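Local coordinates for uncharacterized peptidase Lmo0363 (Listeria monocytogenes, PDB 3L4E), which is uncharacterised but probably acts as a serine-type peptidase of the S51 family, related to peptidase E, at residues 75-80 with 104-109; 89-94 with 143-148; 5-10 with 193-198. One frame throughout, in Å; residues are numbered along the deposited sequence.

In the fold
Contact 3 sits in the large mixed sheet, pairing strand 4-8 with strand 191-196; contacts 1 and 2 lie among the helices and loops around it. Contact 1 joins helix 70-79 to helix 102-111, while contact 2 sets the start of helix 90-100 against a loop that precedes strand 157-159. Helices 90-100 and 102-111 follow each other, and along the chain contacts 1 and 2 alternate their segments. The centres of contacts 1 and 2 are about 20 Å apart, those of 1 and 3 about 18 Å, and those of 2 and 3 about 22 Å. Contact 3 joins a strand near the N-terminus to one near the C-terminus, so both other contacts lie between them along the chain.

Contact 1 of 3, residues 75-80 with 104-109; sequences TKLRKN and KLILEE
Leu77 pushes its CD1 methyl between Leu105 and Ile106 of the neighbouring helix, 3.8 Å from Leu105 CB and 4.1 Å from Ile106 CG1. Leu77 and Leu105 cross at about a right angle. This is the tighter side, where Leu77 and Ile106 are buried, and Leu77 also rests on Ile83 of strand 82-85 beneath. Glu109 is buried too: bent at chi2 (-62°), it brings its carboxylate over the end of helix 75-79, where Leu77 O and Glu109 OE1 are 3.4 Å apart. Two acceptors cannot bond each other; Lys114 NZ reconciles them, giving Glu109 OE1 a salt bridge and Leu77 O a hydrogen bond.

Toward solvent the contact thins to one exposed ion pair. Arg78, extended from CG to NE, reaches across to Glu108, and NH2 lies 2.8 Å from OE2 in a salt bridge whose hydrogen bond is weak, its N-H...O angle being only 118°. Glu109 OE2 lies 4.0 Å above one face of the same guanidinium, offset toward its rim, so its attraction is of charge alone. The axes of 75-79 and 104-109 approach to 10.1 Å and are nearly parallel (11°), as is usual for neighbouring helices on one side of the parallel part of an alpha/beta mixed sheet.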
loop_
_atom_site.group_PDB
_atom_site.type_symbol
_atom_site.label_atom_id
_atom_site.label_comp_id
_atom_site.label_asym_id
_atom_site.label_seq_id
_atom_site.Cartn_x
_atom_site.Cartn_y
_atom_site.Cartn_z
ATOM N N THR A 75 -19.056 2.863 0.492
ATOM C CA THR A 75 -19.739 1.576 0.570
ATOM C C THR A 75 -18.780 0.392 0.507
ATOM O O THR A 75 -18.823 -0.491 1.364
ATOM C CB THR A 75 -20.780 1.433 -0.554
ATOM O OG1 THR A 75 -21.719 2.514 -0.476
ATOM C CG2 THR A 75 -21.527 0.107 -0.434
ATOM N N LYS A 76 -17.921 0.374 -0.508
ATOM C CA LYS A 76 -16.978 -0.726 -0.685
ATOM C C LYS A 76 -16.020 -0.840 0.497
ATOM O O LYS A 76 -15.808 -1.927 1.029
ATOM C CB LYS A 76 -16.206 -0.575 -1.999
ATOM C CG LYS A 76 -17.081 -0.748 -3.239
ATOM C CD LYS A 76 -16.296 -0.579 -4.534
ATOM C CE LYS A 76 -17.162 -0.928 -5.746
ATOM N NZ LYS A 76 -16.462 -0.698 -7.045
ATOM N N LEU A 77 -15.447 0.288 0.907
ATOM C CA LEU A 77 -14.537 0.296 2.043
ATOM C C LEU A 77 -15.193 -0.272 3.301
ATOM O O LEU A 77 -14.543 -0.973 4.084
ATOM C CB LEU A 77 -14.000 1.709 2.301
ATOM C CG LEU A 77 -12.916 2.166 1.320
ATOM C CD1 LEU A 77 -12.574 3.630 1.551
ATOM C CD2 LEU A 77 -11.668 1.287 1.433
ATOM N N ARG A 78 -16.475 0.033 3.490
ATOM C CA ARG A 78 -17.216 -0.441 4.656
ATOM C C ARG A 78 -17.604 -1.913 4.551
ATOM O O ARG A 78 -17.588 -2.642 5.542
ATOM C CB ARG A 78 -18.465 0.411 4.876
ATOM C CG ARG A 78 -18.152 1.852 5.199
ATOM C CD ARG A 78 -19.388 2.616 5.630
ATOM N NE ARG A 78 -19.030 3.735 6.494
ATOM C CZ ARG A 78 -18.878 3.634 7.809
ATOM N NH1 ARG A 78 -19.059 2.465 8.411
ATOM N NH2 ARG A 78 -18.544 4.697 8.522
ATOM N N LYS A 79 -17.948 -2.343 3.343
ATOM C CA LYS A 79 -18.480 -3.683 3.131
ATOM C C LYS A 79 -17.423 -4.777 3.227
ATOM O O LYS A 79 -17.623 -5.791 3.895
ATOM C CB LYS A 79 -19.170 -3.772 1.769
ATOM C CG LYS A 79 -19.762 -5.140 1.472
ATOM C CD LYS A 79 -20.530 -5.146 0.158
ATOM C CE LYS A 79 -19.597 -5.260 -1.036
ATOM N NZ LYS A 79 -18.958 -6.605 -1.106
ATOM N N ASN A 80 -16.301 -4.571 2.550
ATOM C CA ASN A 80 -15.328 -5.644 2.382
ATOM C C ASN A 80 -14.381 -5.816 3.564
ATOM O O ASN A 80 -14.138 -4.880 4.331
ATOM C CB ASN A 80 -14.575 -5.480 1.061
ATOM C CG ASN A 80 -15.517 -5.485 -0.138
ATOM O OD1 ASN A 80 -16.473 -6.261 -0.186
ATOM N ND2 ASN A 80 -15.263 -4.611 -1.097
ATOM N N LYS A 104 -9.378 9.588 4.824
ATOM C CA LYS A 104 -10.107 9.551 6.086
ATOM C C LYS A 104 -10.885 8.249 6.272
ATOM O O LYS A 104 -10.895 7.671 7.360
ATOM C CB LYS A 104 -11.067 10.741 6.170
ATOM C CG LYS A 104 -11.164 11.375 7.549
ATOM C CD LYS A 104 -9.955 12.253 7.844
ATOM C CE LYS A 104 -8.742 11.432 8.254
ATOM N NZ LYS A 104 -7.511 12.256 8.280
ATOM N N LEU A 105 -11.536 7.793 5.205
ATOM C CA LEU A 105 -12.354 6.583 5.258
ATOM C C LEU A 105 -11.504 5.335 5.469
ATOM O O LEU A 105 -11.941 4.360 6.087
ATOM C CB LEU A 105 -13.170 6.454 3.976
ATOM C CG LEU A 105 -14.107 7.636 3.741
ATOM C CD1 LEU A 105 -14.813 7.499 2.404
ATOM C CD2 LEU A 105 -15.110 7.734 4.873
ATOM N N ILE A 106 -10.285 5.365 4.950
ATOM C CA ILE A 106 -9.361 4.254 5.125
ATOM C C ILE A 106 -8.882 4.215 6.576
ATOM O O ILE A 106 -8.873 3.158 7.209
ATOM C CB ILE A 106 -8.180 4.316 4.135
ATOM C CG1 ILE A 106 -8.692 4.001 2.723
ATOM C CG2 ILE A 106 -7.058 3.363 4.566
ATOM C CD1 ILE A 106 -7.665 4.110 1.628
ATOM N N LEU A 107 -8.517 5.374 7.113
ATOM C CA LEU A 107 -8.083 5.433 8.505
ATOM C C LEU A 107 -9.171 4.952 9.459
ATOM O O LEU A 107 -8.885 4.234 10.416
ATOM C CB LEU A 107 -7.640 6.847 8.882
ATOM C CG LEU A 107 -6.353 7.334 8.220
ATOM C CD1 LEU A 107 -6.082 8.789 8.595
ATOM C CD2 LEU A 107 -5.184 6.433 8.597
ATOM N N GLU A 108 -10.416 5.353 9.206
ATOM C CA GLU A 108 -11.532 4.919 10.050
ATOM C C GLU A 108 -11.703 3.401 10.032
ATOM O O GLU A 108 -11.903 2.778 11.078
ATOM C CB GLU A 108 -12.849 5.594 9.639
ATOM C CG GLU A 108 -14.041 5.151 10.487
ATOM C CD GLU A 108 -15.392 5.517 9.885
ATOM O OE1 GLU A 108 -15.441 6.339 8.944
ATOM O OE2 GLU A 108 -16.413 4.980 10.366
ATOM N N GLU A 109 -11.635 2.807 8.843
ATOM C CA GLU A 109 -11.776 1.361 8.720
ATOM C C GLU A 109 -10.657 0.630 9.453
ATOM O O GLU A 109 -10.901 -0.348 10.156
ATOM C CB GLU A 109 -11.800 0.941 7.247
ATOM C CG GLU A 109 -13.023 1.423 6.480
ATOM C CD GLU A 109 -14.319 0.866 7.044
ATOM O OE1 GLU A 109 -14.366 -0.338 7.371
ATOM O OE2 GLU A 109 -15.296 1.629 7.160
#

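Contact 2 of 3, residues 89-94 with 143-148; sequences NTFFLL and VNLTNY. With SO4 (sulfate ion), chain C.
Phe91 and Leu145 mark the nearest backbone approach, CA to CA 7.3 Å, where the first turn of helix 90-100 faces an irregular loop, so side chains must bridge the gap. One bridge is aromatic. Phe91 presents its CD1-CE1 edge to the face of Tyr148 in a T-shaped (edge-to-face) pair, the planes 71° apart and the centroids separated by 4.9 Å. CE1 stands over the centre of the tyrosine ring, 3.6 Å above its plane, while Phe91 CD1 comes nearest Tyr148 CE1.

Leu145 fills the corner next to this pair. Its CG, anti to the backbone N (chi1 179°), lies at the edge of the Tyr148 ring and in its plane. The CD2 methyl of Leu145 touches Phe91 O at 3.5 Å as well as the phenylalanine edge. Leu94, one turn after Phe91, adds to the apolar seam through CD2, 4.2 Å from Leu145 CD2, and the same methyl also rests against the carbonyl O of Tyr148.

The helix opens with an N-cap: Asn89 OD1 accepts from Phe92 N, with an N-H...O angle of 162°. Its ND2 donates to Ser138 O, earlier in the same long connection as the loop, and to O4 of a sulfate, 2.9 Å away. That ion, probably from the crystallisation liquor, is also bound by Ser138 N.

Further along the helix, Gln95 OE1 accepts from Asn144 N and Lys98 NZ donates to Asn147 O, tying the loop to it. Phe91 lies about 12 Å, side chain to side chain, from Ser120, the probable nucleophile of the charge relay system.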
loop_
_atom_site.group_PDB
_atom_site.type_symbol
_atom_site.label_atom_id
_atom_site.label_comp_id
_atom_site.label_asym_id
_atom_site.label_seq_id
_atom_site.Cartn_x
_atom_site.Cartn_y
_atom_site.Cartn_z
ATOM N N ASN A 89 2.394 5.057 -8.764
ATOM C CA ASN A 89 2.900 6.374 -8.406
ATOM C C ASN A 89 2.308 6.826 -7.075
ATOM O O ASN A 89 1.092 7.055 -6.969
ATOM C CB ASN A 89 2.603 7.386 -9.508
ATOM C CG ASN A 89 3.256 8.718 -9.247
ATOM O OD1 ASN A 89 2.838 9.458 -8.353
ATOM N ND2 ASN A 89 4.291 9.034 -10.020
ATOM N N THR A 90 3.164 6.949 -6.059
ATOM C CA THR A 90 2.692 7.284 -4.717
ATOM C C THR A 90 2.023 8.651 -4.668
ATOM O O THR A 90 1.055 8.842 -3.938
ATOM C CB THR A 90 3.827 7.254 -3.663
ATOM O OG1 THR A 90 4.568 6.041 -3.785
ATOM C CG2 THR A 90 3.262 7.352 -2.235
ATOM N N PHE A 91 2.542 9.609 -5.434
ATOM C CA PHE A 91 1.982 10.959 -5.404
ATOM C C PHE A 91 0.577 11.005 -6.000
ATOM O O PHE A 91 -0.319 11.628 -5.440
ATOM C CB PHE A 91 2.928 11.961 -6.063
ATOM C CG PHE A 91 4.238 12.076 -5.353
ATOM C CD1 PHE A 91 4.401 12.967 -4.306
ATOM C CD2 PHE A 91 5.306 11.262 -5.710
ATOM C CE1 PHE A 91 5.606 13.052 -3.636
ATOM C CE2 PHE A 91 6.513 11.347 -5.046
ATOM C CZ PHE A 91 6.662 12.238 -4.009
ATOM N N PHE A 92 0.374 10.318 -7.114
ATOM C CA PHE A 92 -0.959 10.272 -7.704
ATOM C C PHE A 92 -1.948 9.585 -6.764
ATOM O O PHE A 92 -3.077 10.058 -6.577
ATOM C CB PHE A 92 -0.945 9.573 -9.058
ATOM C CG PHE A 92 -2.275 9.580 -9.737
ATOM C CD1 PHE A 92 -2.795 10.762 -10.251
ATOM C CD2 PHE A 92 -3.027 8.422 -9.830
ATOM C CE1 PHE A 92 -4.031 10.782 -10.862
ATOM C CE2 PHE A 92 -4.261 8.432 -10.440
ATOM C CZ PHE A 92 -4.770 9.614 -10.956
ATOM N N LEU A 93 -1.517 8.476 -6.169
ATOM C CA LEU A 93 -2.326 7.775 -5.175
ATOM C C LEU A 93 -2.756 8.693 -4.028
ATOM O O LEU A 93 -3.947 8.792 -3.704
ATOM C CB LEU A 93 -1.565 6.562 -4.638
ATOM C CG LEU A 93 -2.187 5.789 -3.471
ATOM C CD1 LEU A 93 -3.520 5.150 -3.845
ATOM C CD2 LEU A 93 -1.193 4.742 -2.963
ATOM N N LEU A 94 -1.798 9.367 -3.404
ATOM C CA LEU A 94 -2.117 10.236 -2.271
ATOM C C LEU A 94 -3.011 11.389 -2.720
ATOM O O LEU A 94 -3.951 11.773 -2.023
ATOM C CB LEU A 94 -0.841 10.775 -1.625
ATOM C CG LEU A 94 -1.042 11.604 -0.355
ATOM C CD1 LEU A 94 -1.783 10.804 0.702
ATOM C CD2 LEU A 94 0.309 12.111 0.181
ATOM N N VAL A 143 -0.559 16.674 -10.333
ATOM C CA VAL A 143 -0.501 18.113 -10.577
ATOM C C VAL A 143 -1.308 18.938 -9.582
ATOM O O VAL A 143 -1.267 20.168 -9.624
ATOM C CB VAL A 143 -0.958 18.483 -12.005
ATOM C CG1 VAL A 143 -0.116 17.755 -13.051
ATOM C CG2 VAL A 143 -2.451 18.198 -12.194
ATOM N N ASN A 144 -2.027 18.266 -8.685
ATOM C CA ASN A 144 -2.881 18.944 -7.707
ATOM C C ASN A 144 -2.439 18.786 -6.254
ATOM O O ASN A 144 -2.857 19.548 -5.389
ATOM C CB ASN A 144 -4.332 18.477 -7.840
ATOM C CG ASN A 144 -4.898 18.724 -9.215
ATOM O OD1 ASN A 144 -5.488 17.833 -9.826
ATOM N ND2 ASN A 144 -4.713 19.935 -9.719
ATOM N N LEU A 145 -1.599 17.796 -5.984
ATOM C CA LEU A 145 -1.227 17.485 -4.608
ATOM C C LEU A 145 -0.253 18.524 -4.053
ATOM O O LEU A 145 0.881 18.607 -4.510
ATOM C CB LEU A 145 -0.606 16.092 -4.545
ATOM C CG LEU A 145 -0.127 15.592 -3.185
ATOM C CD1 LEU A 145 -1.310 15.388 -2.251
ATOM C CD2 LEU A 145 0.659 14.298 -3.360
ATOM N N THR A 146 -0.690 19.292 -3.054
ATOM C CA THR A 146 0.092 20.431 -2.560
ATOM C C THR A 146 0.831 20.182 -1.248
ATOM O O THR A 146 1.631 21.006 -0.811
ATOM C CB THR A 146 -0.791 21.684 -2.364
ATOM O OG1 THR A 146 -1.823 21.399 -1.413
ATOM C CG2 THR A 146 -1.423 22.111 -3.681
ATOM N N ASN A 147 0.550 19.052 -0.621
ATOM C CA ASN A 147 1.134 18.707 0.663
ATOM C C ASN A 147 1.390 17.203 0.660
ATOM O O ASN A 147 0.510 16.418 0.313
ATOM C CB ASN A 147 0.154 19.081 1.769
ATOM C CG ASN A 147 0.679 18.795 3.160
ATOM O OD1 ASN A 147 1.617 18.034 3.352
ATOM N ND2 ASN A 147 0.053 19.417 4.152
ATOM N N TYR A 148 2.605 16.793 1.012
ATOM C CA TYR A 148 2.952 15.385 0.917
ATOM C C TYR A 148 2.699 14.603 2.211
ATOM O O TYR A 148 3.045 13.426 2.304
ATOM C CB TYR A 148 4.391 15.233 0.407
ATOM C CG TYR A 148 4.567 15.801 -0.992
ATOM C CD1 TYR A 148 3.518 15.771 -1.906
ATOM C CD2 TYR A 148 5.772 16.368 -1.397
ATOM C CE1 TYR A 148 3.659 16.282 -3.183
ATOM C CE2 TYR A 148 5.922 16.881 -2.678
ATOM C CZ TYR A 148 4.859 16.836 -3.568
ATOM O OH TYR A 148 4.986 17.345 -4.846
HETATM S S SO4 C . 6.780 7.461 -12.510
HETATM O O1 SO4 C . 6.268 8.668 -13.151
HETATM O O2 SO4 C . 6.909 6.395 -13.496
HETATM O O3 SO4 C . 8.084 7.755 -11.929
HETATM O O4 SO4 C . 5.862 7.041 -11.451
#

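Contact 3 of 3, residues 5-10 with 193-198; sequences LFLTSS and IFIRGK
Leu5 pairs with Ile195 through two backbone hydrogen bonds, Leu5 N to Ile195 O and Ile195 N to Leu5 O, each 2.9 Å long. On the same face of the sheet the two side chains cross obliquely, with Leu5 CD1 3.9 Å from Ile195 CD1.

Phe6 turns to the other face, opposite Phe194 in a non-hydrogen-bonded pair. The two phenylalanines lie side by side and point the same way, their planes 33° apart and CE1 of Phe6 3.6 Å from CE1 of Phe194. The Phe6 ring also meets Phe18 edge-to-face, and Phe21 meets the ring of Phe194. Between the strands Phe6 CA makes a CA-H...O contact with Ile193 O.

Leu7 returns to the face of Leu5. Its backbone forms the second hydrogen-bonded pair, with Ile193, including a nearly straight bond from Leu7 N to Ile193 O (170°). The CD1 methyl reaches diagonally to Ile195 CD1 at 3.8 Å, so that one isoleucine methyl touches both leucines.

Thr8 has no partner within 193-198; its backbone bonds Gly118 and Ser120 on the other side, and its OG1 accepts from Ser10 N, making an ST turn. Ser9 O bonds Ser120 OG and Ser9 OG bonds His161 N, placing this strand end beside the two probable charge-relay residues. The arrangement is an antiparallel strand pair at the border of the parallel part of a mixed alpha/beta sheet.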
loop_
_atom_site.group_PDB
_atom_site.type_symbol
_atom_site.label_atom_id
_atom_site.label_comp_id
_atom_site.label_asym_id
_atom_site.label_seq_id
_atom_site.Cartn_x
_atom_site.Cartn_y
_atom_site.Cartn_z
ATOM N N LEU A 5 -1.855 -3.997 9.679
ATOM C CA LEU A 5 -1.281 -3.648 8.390
ATOM C C LEU A 5 -0.301 -4.714 7.947
ATOM O O LEU A 5 0.437 -5.262 8.767
ATOM C CB LEU A 5 -0.527 -2.318 8.470
ATOM C CG LEU A 5 -1.100 -1.174 9.310
ATOM C CD1 LEU A 5 -0.112 -0.004 9.341
ATOM C CD2 LEU A 5 -2.446 -0.738 8.773
ATOM N N PHE A 6 -0.287 -4.988 6.647
ATOM C CA PHE A 6 0.719 -5.853 6.041
ATOM C C PHE A 6 1.363 -5.033 4.937
ATOM O O PHE A 6 0.690 -4.684 3.970
ATOM C CB PHE A 6 0.029 -7.092 5.464
ATOM C CG PHE A 6 0.952 -8.065 4.788
ATOM C CD1 PHE A 6 1.523 -9.113 5.505
ATOM C CD2 PHE A 6 1.237 -7.951 3.433
ATOM C CE1 PHE A 6 2.357 -10.034 4.884
ATOM C CE2 PHE A 6 2.082 -8.872 2.803
ATOM C CZ PHE A 6 2.638 -9.909 3.530
ATOM N N LEU A 7 2.643 -4.691 5.097
ATOM C CA LEU A 7 3.328 -3.833 4.128
ATOM C C LEU A 7 4.355 -4.633 3.332
ATOM O O LEU A 7 5.072 -5.461 3.887
ATOM C CB LEU A 7 3.995 -2.640 4.830
ATOM C CG LEU A 7 3.096 -1.842 5.776
ATOM C CD1 LEU A 7 3.847 -0.647 6.405
ATOM C CD2 LEU A 7 1.854 -1.365 5.035
ATOM N N THR A 8 4.429 -4.377 2.032
ATOM C CA THR A 8 5.259 -5.178 1.146
ATOM C C THR A 8 5.783 -4.318 -0.007
ATOM O O THR A 8 5.201 -3.278 -0.312
ATOM C CB THR A 8 4.439 -6.395 0.606
ATOM O OG1 THR A 8 5.210 -7.129 -0.354
ATOM C CG2 THR A 8 3.154 -5.932 -0.058
ATOM N N SER A 9 6.878 -4.745 -0.634
ATOM C CA SER A 9 7.368 -4.125 -1.868
ATOM C C SER A 9 6.705 -4.752 -3.085
ATOM O O SER A 9 6.604 -4.134 -4.146
ATOM C CB SER A 9 8.880 -4.314 -2.011
ATOM O OG SER A 9 9.593 -3.818 -0.901
ATOM N N SER A 10 6.272 -5.999 -2.924
ATOM C CA SER A 10 5.838 -6.819 -4.045
ATOM C C SER A 10 4.996 -7.959 -3.506
ATOM O O SER A 10 5.531 -8.969 -3.056
ATOM C CB SER A 10 7.062 -7.366 -4.787
ATOM O OG SER A 10 6.697 -8.284 -5.807
ATOM N N ILE A 193 6.351 -6.331 6.266
ATOM C CA ILE A 193 6.249 -5.842 7.639
ATOM C C ILE A 193 4.866 -6.206 8.172
ATOM O O ILE A 193 3.841 -5.809 7.585
ATOM C CB ILE A 193 6.451 -4.310 7.753
ATOM C CG1 ILE A 193 7.668 -3.850 6.938
ATOM C CG2 ILE A 193 6.599 -3.913 9.221
ATOM C CD1 ILE A 193 7.788 -2.338 6.823
ATOM N N PHE A 194 4.856 -6.986 9.253
ATOM C CA PHE A 194 3.641 -7.391 9.946
ATOM C C PHE A 194 3.377 -6.354 11.023
ATOM O O PHE A 194 4.220 -6.148 11.911
ATOM C CB PHE A 194 3.840 -8.720 10.686
ATOM C CG PHE A 194 4.007 -9.939 9.804
ATOM C CD1 PHE A 194 4.184 -9.850 8.438
ATOM C CD2 PHE A 194 4.009 -11.201 10.388
ATOM C CE1 PHE A 194 4.341 -11.000 7.671
ATOM C CE2 PHE A 194 4.166 -12.339 9.627
ATOM C CZ PHE A 194 4.329 -12.235 8.267
ATOM N N ILE A 195 2.216 -5.718 10.970
ATOM C CA ILE A 195 1.852 -4.745 11.992
ATOM C C ILE A 195 0.518 -5.092 12.644
ATOM O O ILE A 195 -0.524 -5.131 11.986
ATOM C CB ILE A 195 1.818 -3.312 11.426
ATOM C CG1 ILE A 195 3.214 -2.920 10.940
ATOM C CG2 ILE A 195 1.325 -2.336 12.496
ATOM C CD1 ILE A 195 3.248 -1.796 9.943
ATOM N N ARG A 196 0.580 -5.370 13.942
ATOM C CA ARG A 196 -0.593 -5.626 14.764
ATOM C C ARG A 196 -0.515 -4.712 15.983
ATOM O O ARG A 196 0.160 -5.022 16.970
ATOM C CB ARG A 196 -0.637 -7.092 15.207
ATOM C CG ARG A 196 -0.691 -8.104 14.062
ATOM C CD ARG A 196 -2.119 -8.325 13.576
ATOM N NE ARG A 196 -2.249 -9.500 12.708
ATOM C CZ ARG A 196 -3.253 -9.686 11.857
ATOM N NH1 ARG A 196 -4.212 -8.773 11.757
ATOM N NH2 ARG A 196 -3.303 -10.780 11.105
ATOM N N GLY A 197 -1.183 -3.570 15.897
ATOM C CA GLY A 197 -1.075 -2.561 16.931
ATOM C C GLY A 197 0.344 -2.038 17.034
ATOM O O GLY A 197 0.919 -1.581 16.042
ATOM N N LYS A 198 0.909 -2.112 18.237
ATOM C CA LYS A 198 2.279 -1.677 18.469
ATOM C C LYS A 198 3.296 -2.751 18.095
ATOM O O LYS A 198 4.498 -2.505 18.139
ATOM C CB LYS A 198 2.479 -1.267 19.930
ATOM C CG LYS A 198 1.754 0.005 20.332
ATOM C CD LYS A 198 2.071 0.378 21.773
ATOM C CE LYS A 198 1.260 1.582 22.228
ATOM N NZ LYS A 198 1.602 1.980 23.626
#